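PDB 7AL6: probable hydrolase from Pseudomonas aeruginosa, which is of unknown function but has an alpha/beta-hydrolase fold and is probably a hydrolase, putatively a lipolytic enzyme. Local coordinates for residues S97-S102 with R121-D126. Numbering follows the deposited sequence.
Sequences SLLGHS and RLALID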
loop_
_atom_site.group_PDB
_atom_site.type_symbol
_atom_site.label_atom_id
_atom_site.label_comp_id
_atom_site.label_asym_id
_atom_site.label_seq_id
_atom_site.Cartn_x
_atom_site.Cartn_y
_atom_site.Cartn_z
ATOM N N SER A 97 15.336 -26.944 -6.772
ATOM C CA SER A 97 16.117 -26.661 -7.969
ATOM C C SER A 97 15.529 -25.463 -8.692
ATOM O O SER A 97 14.374 -25.081 -8.457
ATOM C CB SER A 97 16.157 -27.898 -8.848
ATOM O OG SER A 97 16.996 -28.871 -8.192
ATOM N N LEU A 98 16.357 -24.841 -9.537
ATOM C CA LEU A 98 15.936 -23.728 -10.380
ATOM C C LEU A 98 16.110 -24.025 -11.866
ATOM O O LEU A 98 17.080 -24.660 -12.300
ATOM C CB LEU A 98 16.684 -22.455 -10.000
ATOM C CG LEU A 98 16.337 -21.925 -8.595
ATOM C CD1 LEU A 98 17.324 -20.843 -8.250
ATOM C CD2 LEU A 98 14.928 -21.456 -8.451
ATOM N N LEU A 99 15.123 -23.581 -12.640
ATOM C CA LEU A 99 15.102 -23.665 -14.090
ATOM C C LEU A 99 14.899 -22.248 -14.575
ATOM O O LEU A 99 13.825 -21.670 -14.373
ATOM C CB LEU A 99 13.988 -24.590 -14.554
ATOM C CG LEU A 99 13.656 -24.531 -16.052
ATOM C CD1 LEU A 99 14.850 -24.870 -16.958
ATOM C CD2 LEU A 99 12.459 -25.474 -16.368
ATOM N N GLY A 100 15.912 -21.649 -15.150
ATOM C CA GLY A 100 15.867 -20.231 -15.438
ATOM C C GLY A 100 16.174 -19.920 -16.883
ATOM O O GLY A 100 17.094 -20.491 -17.466
ATOM N N HIS A 101 15.432 -18.952 -17.436
ATOM C CA HIS A 101 15.651 -18.468 -18.790
ATOM C C HIS A 101 16.084 -17.012 -18.738
ATOM O O HIS A 101 15.418 -16.167 -18.121
ATOM C CB HIS A 101 14.403 -18.628 -19.686
ATOM C CG HIS A 101 14.583 -18.007 -21.040
ATOM N ND1 HIS A 101 13.875 -16.904 -21.458
ATOM C CD2 HIS A 101 15.436 -18.306 -22.043
ATOM C CE1 HIS A 101 14.286 -16.545 -22.658
ATOM N NE2 HIS A 101 15.231 -17.384 -23.038
ATOM N N SER A 102 17.217 -16.725 -19.374
ATOM C CA SER A 102 17.729 -15.366 -19.529
ATOM C C SER A 102 17.834 -14.647 -18.186
ATOM O O SER A 102 18.599 -15.091 -17.313
ATOM C CB SER A 102 16.858 -14.602 -20.529
ATOM O OG SER A 102 17.533 -13.442 -20.951
ATOM N N ARG A 121 20.046 -28.096 -7.762
ATOM C CA ARG A 121 20.489 -28.108 -9.174
ATOM C C ARG A 121 20.094 -26.810 -9.899
ATOM O O ARG A 121 19.129 -26.197 -9.504
ATOM C CB ARG A 121 19.859 -29.306 -9.889
ATOM C CG ARG A 121 20.008 -30.643 -9.181
ATOM C CD ARG A 121 21.245 -31.392 -9.620
ATOM N NE ARG A 121 21.417 -32.735 -9.097
ATOM C CZ ARG A 121 22.005 -33.039 -7.955
ATOM N NH1 ARG A 121 22.142 -34.297 -7.612
ATOM N NH2 ARG A 121 22.455 -32.103 -7.154
ATOM N N LEU A 122 20.830 -26.428 -10.936
ATOM C CA LEU A 122 20.500 -25.268 -11.793
ATOM C C LEU A 122 20.368 -25.726 -13.247
ATOM O O LEU A 122 21.304 -26.319 -13.735
ATOM C CB LEU A 122 21.611 -24.224 -11.751
ATOM C CG LEU A 122 21.700 -23.306 -10.552
ATOM C CD1 LEU A 122 22.466 -22.065 -10.938
ATOM C CD2 LEU A 122 20.336 -22.951 -10.003
ATOM N N ALA A 123 19.254 -25.457 -13.912
ATOM C CA ALA A 123 19.063 -25.677 -15.355
ATOM C C ALA A 123 18.922 -24.271 -15.938
ATOM O O ALA A 123 17.982 -23.582 -15.593
ATOM C CB ALA A 123 17.893 -26.566 -15.630
ATOM N N LEU A 124 19.860 -23.863 -16.771
ATOM C CA LEU A 124 19.915 -22.502 -17.287
ATOM C C LEU A 124 19.712 -22.517 -18.797
ATOM O O LEU A 124 20.336 -23.325 -19.502
ATOM C CB LEU A 124 21.224 -21.847 -16.924
ATOM C CG LEU A 124 21.646 -21.923 -15.453
ATOM C CD1 LEU A 124 22.991 -21.271 -15.261
ATOM C CD2 LEU A 124 20.618 -21.243 -14.538
ATOM N N ILE A 125 18.866 -21.615 -19.286
ATOM C CA ILE A 125 18.622 -21.455 -20.740
ATOM C C ILE A 125 19.154 -20.090 -21.204
ATOM O O ILE A 125 18.543 -19.082 -20.877
ATOM C CB ILE A 125 17.147 -21.638 -21.116
ATOM C CG1 ILE A 125 16.570 -22.948 -20.592
ATOM C CG2 ILE A 125 16.974 -21.524 -22.610
ATOM C CD1 ILE A 125 15.090 -23.056 -20.747
ATOM N N ASP A 126 20.294 -20.069 -21.886
ATOM C CA ASP A 126 20.870 -18.899 -22.576
ATOM C C ASP A 126 21.030 -17.676 -21.678
ATOM O O ASP A 126 20.755 -16.619 -22.147
ATOM C CB ASP A 126 20.028 -18.563 -23.796
ATOM C CG ASP A 126 20.870 -18.071 -24.950
ATOM O OD1 ASP A 126 21.848 -18.707 -25.224
ATOM O OD2 ASP A 126 20.537 -17.058 -25.508
#
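Arg121 meets Ser97: its O accepts a hydrogen bond from Leu98 N (3.1 Å), while its CB lies 3.4 Å from Ser97 OG. The guanidinium leads off to a salt bridge with the C-terminal carboxylate of Arg286. Leu122 lies alongside Leu98, both pointing toward helix 103-114, its CD2 3.7 Å from Leu98 CB. Ala123 hydrogen-bonds the neighbouring strand twice, N to Leu98 O (2.8 Å) and O from Gly100 N (2.9 Å), and on the face covered by Phe280 its CB touches Leu99 CD1. These are adjacent parallel strands, 9° apart, in the central sheet of the alpha/beta-hydrolase fold, joined through helix 103-114 as a beta-alpha-beta crossover. Leu124 packs on Ala105 of that helix; Gly100, its partner in register, puts no side chain beside it. Ile125 N hydrogen-bonds Gly100 O (2.8 Å). With His101 CG anti to the backbone N (chi1 174°), CD2 comes 3.6 Å from Ile125 CG2, the side chains crossing at about a right angle. Ile125 O accepts a hydrogen bond from Ser102 N at the strand-to-helix turn, consistent with a nucleophile elbow, where Ser102 has a positive phi of 53°. Asp126 OD2 hydrogen-bonds His263 ND1, and His263 NE2 and Ser102 OG share another hydrogen bond, as in a Ser-His-Asp catalytic triad.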